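Local coordinates for distal tail protein (Bacillus phage spp1, PDB 2X8K), which assembles into hexamers that form a wide channel at the distal tip of the phage tail and stays on the tail after DNA ejection, at the interface of chains A and B. Numbering follows the deposited sequence. Chains: chain A/B, Hypothetical protein 19.1.

Contact 1: the interface of chains A and B. Residues chain A 31, 100-101, 103, 135, 251-252; chain B 74, 77-78, 81.
Helix 73-87 of chain B, part of the RIFT-related tail-protein domain of the Dit family, sets one charged face against loops and the C-terminal strand of chain A in this subunit interface of the hub. B:Glu81 carries the largest buried surface of the patch, 92 Å². Its CG lies anti to the carbonyl carbon (chi1 -85°) and the chain runs out extended, so the carboxylate meets A:Arg103 tip to tip. A:Arg103 NH1 bonds to the syn lone pair of B:Glu81 OE2 at 3.1 Å, with the acceptor in the guanidinium plane. The same NH1 lies 2.6 Å from B:Glu81 OE1, a salt-bridge contact along which the N-H does not point. A:Phe251 CE2 lies over one face of this guanidinium and B:Arg78 NH2 over the other, both offset toward the rim. B:Arg78 NH2 also donates to A:Pro101 O at 2.7 Å, from above the carbonyl plane. A second guanidinium pair stacks at 22°: B:Arg77 CD lies over the rim of A:Arg31, and A:Arg31 CG over a face of B:Arg77. B:Arg77 NH2 reaches A:Arg31 O (2.7 Å) in the carbonyl plane. A:Glu100, lying against B:Arg77 CD, ties two chain A residues together: its OE2 receives A:Arg31 NE from above the carboxylate plane at 2.8 Å, and its OE1 syn lone pair takes A:Lys135 NZ. That ammonium also makes a weak salt bridge to B:Glu81 OE2 (3.4 Å), and may offset repulsion between the two carboxylates.

Contact 2: the interface of chains A and B. Residues chain A 32-36; chain B 80, 83-84, 87, 109-112, 114, 124, 126.
Residues A:Ser32 to A:Ile36 run as a mostly extended loop between helix 73-87 and strand 104-114 of chain B. A:Ile36 N donates to B:Glu110 O at 2.7 Å, nearly along the C=O axis. On the helix side, B:Asn84 OD1 accepts A:Tyr34 N (2.8 Å) in the carbonyl plane and on a lone pair. B:Tyr109, its CG anti to the backbone N (chi1 163°), sends its phenol OH to A:Tyr34 O at 2.5 Å; the oxygen lies at the ring edge, while the OH stands above the carbonyl plane. B:Leu87 CD1 over the ring centre and B:Phe111 N over the opposite face help hold that ring. A:Ser35 OG, beside its own backbone N (chi1 -65°), accepts B:Ala112 N in a fairly straight bond of 3.0 Å, 161° at the hydrogen. A:Val33 buries 120 Å², the largest share here: CG1, anti to the backbone N, fits among B:Leu87 CD1, B:Leu126 CD2 and the B:Tyr109 ring, and CG2 touches B:Leu83 CD1 at 3.8 Å. A:Ser32 OG bonds to the poorly ordered B:Glu114. The site plugs a hydrophobic side chain into the neighbouring subunit, probably sets the loop's register and would help join neighbouring subunits of the hexamer.

Contact 3: the interface of chains A and B. Residues chain A 43, 45-49; chain B 54-58, 131, 133.
B:Leu56 O is the best-held polar atom, gripped across the interface by a bond from the amide A:Gly48 N at 2.6 Å, 169° at the hydrogen and with the donor nearly along the C=O axis. The same residue is held at its other backbone end, where B:Leu56 N donates to the carboxylate A:Asp47 OD1 at 2.8 Å, again nearly straight. That oxygen is approached from above the carboxylate plane, 39° out of it. A:Asp47 CG sits anti to the carbonyl carbon, beside its own backbone N (chi1 -62°), which carries OD1 toward the B:Leu56 amide. The two side chains then lie side by side and point the same way, A:Asp47 CG against B:Leu56 CB at 3.6 Å. Together the pair of bonds holds the backbone N and O of B:Leu56, which suggests that chain B is read here largely through its backbone. A:Gly48 has a positive phi, a conformation glycine adopts readily, and its CA packs on B:Pro133 CD at 3.8 Å. Farther along, A:Gly49 N makes a weak bond to B:Gln131 O (3.3 Å). At the opposite end B:Ser55 CB lies against A:Val46 O at 3.5 Å. In the fold, the chain A loop 45-49 leads into strand 50-55 and runs alongside, and parallel to, the segment where strand 50-55 of chain B ends and passes through B:Leu56 to B:Ala58 toward strand 59-67, beside the start of strand 133-144.

Contact 1: the interface of chains A and B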
loop_
_atom_site.group_PDB
_atom_site.type_symbol
_atom_site.label_atom_id
_atom_site.label_comp_id
_atom_site.label_asym_id
_atom_site.label_seq_id
_atom_site.Cartn_x
_atom_site.Cartn_y
_atom_site.Cartn_z
ATOM N N ARG A 31 -16.773 10.772 24.706
ATOM C CA ARG A 31 -16.889 10.751 26.173
ATOM C C ARG A 31 -15.702 10.070 26.904
ATOM O O ARG A 31 -15.862 9.275 27.829
ATOM C CB ARG A 31 -18.262 10.291 26.628
ATOM C CG ARG A 31 -18.613 8.904 26.176
ATOM C CD ARG A 31 -20.051 8.842 25.800
ATOM N NE ARG A 31 -20.671 7.602 26.275
ATOM C CZ ARG A 31 -20.342 6.376 25.869
ATOM N NH1 ARG A 31 -19.336 6.194 25.026
ATOM N NH2 ARG A 31 -20.990 5.323 26.335
ATOM N N GLU A 100 -24.081 4.220 30.515
ATOM C CA GLU A 100 -23.793 5.147 31.579
ATOM C C GLU A 100 -25.011 5.732 32.239
ATOM O O GLU A 100 -25.414 6.862 31.943
ATOM C CB GLU A 100 -22.656 6.117 31.276
ATOM C CG GLU A 100 -22.950 7.170 30.239
ATOM C CD GLU A 100 -21.758 8.057 29.983
ATOM O OE1 GLU A 100 -21.032 8.385 30.956
ATOM O OE2 GLU A 100 -21.548 8.406 28.800
ATOM N N PRO A 101 -25.634 4.926 33.136
ATOM C CA PRO A 101 -26.813 5.400 33.856
ATOM C C PRO A 101 -26.446 6.503 34.848
ATOM O O PRO A 101 -25.267 6.675 35.212
ATOM C CB PRO A 101 -27.283 4.138 34.575
ATOM C CG PRO A 101 -26.021 3.376 34.838
ATOM C CD PRO A 101 -25.257 3.565 33.588
ATOM N N ARG A 103 -26.543 9.622 34.204
ATOM C CA ARG A 103 -25.786 10.662 33.485
ATOM C C ARG A 103 -26.598 11.183 32.313
ATOM O O ARG A 103 -27.075 10.389 31.486
ATOM C CB ARG A 103 -24.413 10.164 32.968
ATOM C CG ARG A 103 -23.418 9.589 33.982
ATOM C CD ARG A 103 -22.672 10.636 34.803
ATOM N NE ARG A 103 -22.922 10.388 36.220
ATOM C CZ ARG A 103 -22.213 9.582 37.000
ATOM N NH1 ARG A 103 -21.088 9.047 36.562
ATOM N NH2 ARG A 103 -22.563 9.400 38.266
ATOM N N LYS A 135 -21.633 16.450 31.911
ATOM C CA LYS A 135 -22.701 15.454 32.118
ATOM C C LYS A 135 -23.326 15.820 33.477
ATOM O O LYS A 135 -22.625 16.222 34.409
ATOM C CB LYS A 135 -22.205 13.982 32.204
ATOM C CG LYS A 135 -20.956 13.612 31.439
ATOM C CD LYS A 135 -20.537 12.170 31.722
ATOM C CE LYS A 135 -19.118 11.953 31.267
ATOM N NZ LYS A 135 -18.849 10.561 30.818
ATOM N N PHE A 251 -20.108 15.912 36.074
ATOM C CA PHE A 251 -18.864 15.251 35.693
ATOM C C PHE A 251 -18.435 15.680 34.314
ATOM O O PHE A 251 -19.306 15.987 33.498
ATOM C CB PHE A 251 -19.076 13.726 35.690
ATOM C CG PHE A 251 -19.789 13.204 36.907
ATOM C CD1 PHE A 251 -19.076 12.799 38.025
ATOM C CD2 PHE A 251 -21.181 13.164 36.957
ATOM C CE1 PHE A 251 -19.740 12.338 39.164
ATOM C CE2 PHE A 251 -21.837 12.751 38.107
ATOM C CZ PHE A 251 -21.112 12.318 39.197
ATOM N N LEU A 252 -17.108 15.653 34.025
ATOM C CA LEU A 252 -16.589 15.938 32.677
ATOM C C LEU A 252 -16.431 14.643 31.806
ATOM O O LEU A 252 -16.759 14.698 30.606
ATOM C CB LEU A 252 -15.244 16.718 32.702
ATOM C CG LEU A 252 -15.146 18.033 31.913
ATOM C CD1 LEU A 252 -13.745 18.358 31.621
ATOM C CD2 LEU A 252 -15.905 17.994 30.578
ATOM O OXT LEU A 252 -15.903 13.614 32.292
ATOM N N THR B 74 -19.826 0.641 32.554
ATOM C CA THR B 74 -20.116 1.810 33.395
ATOM C C THR B 74 -18.932 2.153 34.301
ATOM O O THR B 74 -18.678 3.329 34.583
ATOM C CB THR B 74 -21.351 1.555 34.231
ATOM O OG1 THR B 74 -22.322 0.863 33.432
ATOM C CG2 THR B 74 -21.928 2.839 34.811
ATOM N N ARG B 77 -16.517 4.106 32.201
ATOM C CA ARG B 77 -17.010 5.475 32.005
ATOM C C ARG B 77 -16.719 6.311 33.236
ATOM O O ARG B 77 -16.277 7.464 33.109
ATOM C CB ARG B 77 -18.510 5.534 31.727
ATOM C CG ARG B 77 -19.048 4.666 30.613
ATOM C CD ARG B 77 -19.110 5.381 29.289
ATOM N NE ARG B 77 -17.853 5.214 28.574
ATOM C CZ ARG B 77 -16.929 6.152 28.513
ATOM N NH1 ARG B 77 -15.790 5.925 27.873
ATOM N NH2 ARG B 77 -17.116 7.319 29.124
ATOM N N ARG B 78 -16.943 5.723 34.423
ATOM C CA ARG B 78 -16.700 6.387 35.695
ATOM C C ARG B 78 -15.215 6.578 36.019
ATOM O O ARG B 78 -14.872 7.580 36.639
ATOM C CB ARG B 78 -17.505 5.742 36.826
ATOM C CG ARG B 78 -18.907 6.322 36.890
ATOM C CD ARG B 78 -19.927 5.277 37.205
ATOM N NE ARG B 78 -21.278 5.713 36.839
ATOM C CZ ARG B 78 -22.320 5.731 37.670
ATOM N NH1 ARG B 78 -22.179 5.347 38.937
ATOM N NH2 ARG B 78 -23.509 6.138 37.240
ATOM N N GLU B 81 -14.132 9.609 33.982
ATOM C CA GLU B 81 -14.701 10.801 34.613
ATOM C C GLU B 81 -13.765 11.260 35.738
ATOM O O GLU B 81 -13.473 12.454 35.860
ATOM C CB GLU B 81 -16.076 10.470 35.231
ATOM C CG GLU B 81 -17.262 10.542 34.291
ATOM C CD GLU B 81 -18.556 10.001 34.848
ATOM O OE1 GLU B 81 -18.672 9.950 36.094
ATOM O OE2 GLU B 81 -19.449 9.623 34.050
#

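Contact 2: the interface of chains A and B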
loop_
_atom_site.group_PDB
_atom_site.type_symbol
_atom_site.label_atom_id
_atom_site.label_comp_id
_atom_site.label_asym_id
_atom_site.label_seq_id
_atom_site.Cartn_x
_atom_site.Cartn_y
_atom_site.Cartn_z
ATOM N N SER A 32 -14.495 10.413 26.461
ATOM C CA SER A 32 -13.280 9.899 27.025
ATOM C C SER A 32 -12.613 11.140 27.602
ATOM O O SER A 32 -13.296 12.162 27.844
ATOM C CB SER A 32 -12.383 9.366 25.915
ATOM O OG SER A 32 -11.364 8.476 26.349
ATOM N N VAL A 33 -11.294 11.035 27.852
ATOM C CA VAL A 33 -10.495 12.087 28.441
ATOM C C VAL A 33 -10.705 13.416 27.747
ATOM O O VAL A 33 -10.368 13.578 26.582
ATOM C CB VAL A 33 -9.005 11.662 28.564
ATOM C CG1 VAL A 33 -8.246 12.625 29.470
ATOM C CG2 VAL A 33 -8.878 10.224 29.067
ATOM N N TYR A 34 -11.343 14.336 28.444
ATOM C CA TYR A 34 -11.653 15.653 27.895
ATOM C C TYR A 34 -10.410 16.486 27.669
ATOM O O TYR A 34 -9.455 16.366 28.441
ATOM C CB TYR A 34 -12.654 16.391 28.785
ATOM C CG TYR A 34 -13.660 17.173 27.977
ATOM C CD1 TYR A 34 -14.744 16.543 27.376
ATOM C CD2 TYR A 34 -13.542 18.552 27.830
ATOM C CE1 TYR A 34 -15.674 17.262 26.632
ATOM C CE2 TYR A 34 -14.482 19.288 27.119
ATOM C CZ TYR A 34 -15.540 18.638 26.512
ATOM O OH TYR A 34 -16.448 19.367 25.786
ATOM N N SER A 35 -10.397 17.274 26.573
ATOM C CA SER A 35 -9.272 18.145 26.231
ATOM C C SER A 35 -9.542 19.554 26.733
ATOM O O SER A 35 -10.680 19.835 27.101
ATOM C CB SER A 35 -9.058 18.110 24.733
ATOM O OG SER A 35 -8.662 16.796 24.369
ATOM N N ILE A 36 -8.515 20.419 26.803
ATOM C CA ILE A 36 -8.639 21.804 27.276
ATOM C C ILE A 36 -8.133 22.821 26.254
ATOM O O ILE A 36 -7.040 22.670 25.694
ATOM C CB ILE A 36 -7.908 21.965 28.618
ATOM C CG1 ILE A 36 -8.618 21.197 29.730
ATOM C CG2 ILE A 36 -7.740 23.424 29.002
ATOM C CD1 ILE A 36 -7.683 20.471 30.603
ATOM N N ILE B 80 -12.831 7.119 33.712
ATOM C CA ILE B 80 -12.458 8.223 32.835
ATOM C C ILE B 80 -12.904 9.566 33.414
ATOM O O ILE B 80 -12.137 10.530 33.371
ATOM C CB ILE B 80 -12.981 7.974 31.404
ATOM C CG1 ILE B 80 -11.993 7.118 30.614
ATOM C CG2 ILE B 80 -13.251 9.267 30.666
ATOM C CD1 ILE B 80 -12.710 6.072 29.844
ATOM N N LEU B 83 -10.586 10.338 36.035
ATOM C CA LEU B 83 -9.299 10.658 35.407
ATOM C C LEU B 83 -9.316 12.094 34.977
ATOM O O LEU B 83 -8.329 12.782 35.181
ATOM C CB LEU B 83 -9.085 9.767 34.188
ATOM C CG LEU B 83 -7.686 9.233 33.908
ATOM C CD1 LEU B 83 -7.423 9.206 32.416
ATOM C CD2 LEU B 83 -6.581 10.001 34.639
ATOM N N ASN B 84 -10.473 12.570 34.442
ATOM C CA ASN B 84 -10.650 13.970 34.040
ATOM C C ASN B 84 -10.520 14.886 35.249
ATOM O O ASN B 84 -9.847 15.918 35.168
ATOM C CB ASN B 84 -11.963 14.176 33.336
ATOM C CG ASN B 84 -11.911 13.736 31.907
ATOM O OD1 ASN B 84 -10.979 14.059 31.166
ATOM N ND2 ASN B 84 -12.896 12.975 31.481
ATOM N N LEU B 87 -6.849 15.223 36.193
ATOM C CA LEU B 87 -6.072 15.907 35.182
ATOM C C LEU B 87 -6.321 17.385 35.014
ATOM O O LEU B 87 -5.351 18.099 34.803
ATOM C CB LEU B 87 -6.185 15.198 33.825
ATOM C CG LEU B 87 -5.574 13.816 33.709
ATOM C CD1 LEU B 87 -6.136 13.095 32.522
ATOM C CD2 LEU B 87 -4.040 13.871 33.660
ATOM N N TYR B 109 -1.833 19.200 32.269
ATOM C CA TYR B 109 -2.481 18.429 31.207
ATOM C C TYR B 109 -3.164 19.377 30.215
ATOM O O TYR B 109 -3.750 20.376 30.636
ATOM C CB TYR B 109 -3.488 17.428 31.832
ATOM C CG TYR B 109 -4.480 16.880 30.839
ATOM C CD1 TYR B 109 -4.121 15.874 29.951
ATOM C CD2 TYR B 109 -5.748 17.432 30.724
ATOM C CE1 TYR B 109 -5.011 15.419 28.981
ATOM C CE2 TYR B 109 -6.637 17.005 29.749
ATOM C CZ TYR B 109 -6.274 15.985 28.890
ATOM O OH TYR B 109 -7.182 15.515 27.973
ATOM N N GLU B 110 -3.112 19.069 28.920
ATOM C CA GLU B 110 -3.735 19.946 27.938
ATOM C C GLU B 110 -4.830 19.277 27.123
ATOM O O GLU B 110 -5.919 19.808 27.028
ATOM C CB GLU B 110 -2.681 20.537 27.005
ATOM C CG GLU B 110 -3.247 21.729 26.280
ATOM C CD GLU B 110 -2.542 22.192 25.036
ATOM O OE1 GLU B 110 -1.444 21.671 24.729
ATOM O OE2 GLU B 110 -3.090 23.106 24.377
ATOM N N PHE B 111 -4.521 18.165 26.466
ATOM C CA PHE B 111 -5.476 17.501 25.602
ATOM C C PHE B 111 -5.120 16.053 25.421
ATOM O O PHE B 111 -3.958 15.665 25.553
ATOM C CB PHE B 111 -5.558 18.218 24.244
ATOM C CG PHE B 111 -4.357 18.043 23.356
ATOM C CD1 PHE B 111 -3.267 18.908 23.449
ATOM C CD2 PHE B 111 -4.316 17.027 22.404
ATOM C CE1 PHE B 111 -2.150 18.751 22.617
ATOM C CE2 PHE B 111 -3.203 16.875 21.570
ATOM C CZ PHE B 111 -2.130 17.745 21.681
ATOM N N ALA B 112 -6.132 15.262 25.099
ATOM C CA ALA B 112 -6.028 13.846 24.813
ATOM C C ALA B 112 -6.418 13.570 23.362
ATOM O O ALA B 112 -7.259 14.279 22.795
ATOM C CB ALA B 112 -6.953 13.070 25.740
ATOM N N GLU B 114 -7.541 10.063 21.559
ATOM C CA GLU B 114 -7.864 8.655 21.722
ATOM C C GLU B 114 -7.568 7.892 20.479
ATOM O O GLU B 114 -7.772 8.379 19.372
ATOM C CB GLU B 114 -9.327 8.454 22.120
ATOM C CG GLU B 114 -9.620 8.773 23.581
ATOM C CD GLU B 114 -9.613 10.227 24.045
ATOM O OE1 GLU B 114 -9.412 10.447 25.261
ATOM O OE2 GLU B 114 -9.849 11.142 23.220
ATOM N N VAL B 124 -4.761 5.770 24.656
ATOM C CA VAL B 124 -4.913 7.230 24.741
ATOM C C VAL B 124 -3.543 7.897 24.773
ATOM O O VAL B 124 -2.630 7.397 25.441
ATOM C CB VAL B 124 -5.692 7.642 26.029
ATOM C CG1 VAL B 124 -6.020 9.121 26.036
ATOM C CG2 VAL B 124 -6.976 6.861 26.184
ATOM N N LEU B 126 -2.024 11.275 26.211
ATOM C CA LEU B 126 -2.283 12.410 27.082
ATOM C C LEU B 126 -1.169 13.404 26.811
ATOM O O LEU B 126 0.005 13.032 26.812
ATOM C CB LEU B 126 -2.322 11.997 28.558
ATOM C CG LEU B 126 -3.355 10.937 28.956
ATOM C CD1 LEU B 126 -3.162 10.525 30.399
ATOM C CD2 LEU B 126 -4.771 11.422 28.750
#

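Contact 3: the interface of chains A and B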
loop_
_atom_site.group_PDB
_atom_site.type_symbol
_atom_site.label_atom_id
_atom_site.label_comp_id
_atom_site.label_asym_id
_atom_site.label_seq_id
_atom_site.Cartn_x
_atom_site.Cartn_y
_atom_site.Cartn_z
ATOM N N ILE A 43 7.107 34.813 23.038
ATOM C CA ILE A 43 7.883 36.005 22.686
ATOM C C ILE A 43 9.236 35.560 22.109
ATOM O O ILE A 43 9.919 34.723 22.723
ATOM C CB ILE A 43 8.057 36.958 23.923
ATOM C CG1 ILE A 43 6.708 37.400 24.538
ATOM C CG2 ILE A 43 8.906 38.157 23.592
ATOM C CD1 ILE A 43 6.043 36.386 25.602
ATOM N N GLY A 45 12.980 35.203 21.364
ATOM C CA GLY A 45 14.155 35.367 22.219
ATOM C C GLY A 45 13.916 34.938 23.654
ATOM O O GLY A 45 14.871 34.735 24.408
ATOM N N VAL A 46 12.636 34.771 24.034
ATOM C CA VAL A 46 12.245 34.374 25.383
ATOM C C VAL A 46 11.842 32.908 25.412
ATOM O O VAL A 46 10.891 32.525 24.733
ATOM C CB VAL A 46 11.131 35.262 25.977
ATOM C CG1 VAL A 46 10.946 34.958 27.447
ATOM C CG2 VAL A 46 11.433 36.729 25.796
ATOM N N ASP A 47 12.552 32.104 26.229
ATOM C CA ASP A 47 12.324 30.679 26.433
ATOM C C ASP A 47 10.927 30.432 26.979
ATOM O O ASP A 47 10.424 31.219 27.788
ATOM C CB ASP A 47 13.351 30.076 27.401
ATOM C CG ASP A 47 14.809 30.129 26.972
ATOM O OD1 ASP A 47 15.069 30.247 25.748
ATOM O OD2 ASP A 47 15.700 30.023 27.862
ATOM N N GLY A 48 10.317 29.348 26.530
ATOM C CA GLY A 48 8.997 28.948 26.968
ATOM C C GLY A 48 7.853 29.704 26.336
ATOM O O GLY A 48 8.029 30.461 25.373
ATOM N N GLY A 49 6.680 29.437 26.877
ATOM C CA GLY A 49 5.421 30.053 26.510
ATOM C C GLY A 49 4.634 30.392 27.761
ATOM O O GLY A 49 5.022 30.022 28.881
ATOM N N GLU B 54 16.834 33.400 19.243
ATOM C CA GLU B 54 16.985 32.011 19.643
ATOM C C GLU B 54 16.297 31.867 20.984
ATOM O O GLU B 54 16.578 32.616 21.914
ATOM C CB GLU B 54 18.463 31.681 19.780
ATOM C CG GLU B 54 18.910 30.424 19.086
ATOM C CD GLU B 54 20.323 30.001 19.439
ATOM O OE1 GLU B 54 20.562 29.594 20.599
ATOM O OE2 GLU B 54 21.187 30.047 18.535
ATOM N N SER B 55 15.373 30.940 21.095
ATOM C CA SER B 55 14.660 30.664 22.341
ATOM C C SER B 55 14.278 29.196 22.413
ATOM O O SER B 55 14.092 28.514 21.405
ATOM C CB SER B 55 13.415 31.541 22.470
ATOM O OG SER B 55 12.647 31.599 21.276
ATOM N N LEU B 56 14.130 28.723 23.622
ATOM C CA LEU B 56 13.689 27.365 23.891
ATOM C C LEU B 56 12.179 27.341 23.812
ATOM O O LEU B 56 11.510 28.085 24.540
ATOM C CB LEU B 56 14.125 26.982 25.310
ATOM C CG LEU B 56 15.255 25.987 25.475
ATOM C CD1 LEU B 56 16.379 26.145 24.425
ATOM C CD2 LEU B 56 15.807 26.097 26.823
ATOM N N PRO B 57 11.595 26.481 22.959
ATOM C CA PRO B 57 10.120 26.377 22.945
ATOM C C PRO B 57 9.575 25.773 24.259
ATOM O O PRO B 57 10.323 25.177 25.025
ATOM C CB PRO B 57 9.860 25.466 21.767
ATOM C CG PRO B 57 11.069 24.618 21.695
ATOM C CD PRO B 57 12.210 25.509 22.037
ATOM N N ALA B 58 8.288 25.940 24.532
ATOM C CA ALA B 58 7.681 25.332 25.706
ATOM C C ALA B 58 7.669 23.810 25.488
ATOM O O ALA B 58 7.778 23.367 24.335
ATOM C CB ALA B 58 6.273 25.845 25.857
ATOM N N GLN B 131 4.991 25.378 30.448
ATOM C CA GLN B 131 5.383 26.778 30.202
ATOM C C GLN B 131 6.911 26.898 30.298
ATOM O O GLN B 131 7.553 27.418 29.385
ATOM C CB GLN B 131 4.708 27.711 31.216
ATOM C CG GLN B 131 3.320 28.106 30.791
ATOM C CD GLN B 131 2.590 28.893 31.828
ATOM O OE1 GLN B 131 1.947 29.897 31.512
ATOM N NE2 GLN B 131 2.608 28.423 33.078
ATOM N N PRO B 133 10.187 25.101 29.989
ATOM C CA PRO B 133 10.733 23.902 29.330
ATOM C C PRO B 133 11.752 23.077 30.107
ATOM O O PRO B 133 12.052 21.981 29.663
ATOM C CB PRO B 133 11.411 24.476 28.088
ATOM C CG PRO B 133 11.755 25.869 28.449
ATOM C CD PRO B 133 10.596 26.328 29.272
#

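The three contacts follow one another along a single A-B interface: the C-alpha centres of contact 1 and contact 2 are about 14 Å apart, those of contact 2 and contact 3 about 25 Å, and those of contact 1 and contact 3 about 38 Å. Helix 73-87 of chain B serves contacts 1 and 2, and chain A passes directly from A:Arg31 in the first to A:Ser32 in the second. Strand 133-144 contributes from chain A to contact 1 and from chain B to contact 3. Different surfaces of the two copies meet, as suits a closed ring; repeated between neighbours, this would build the hexameric hub.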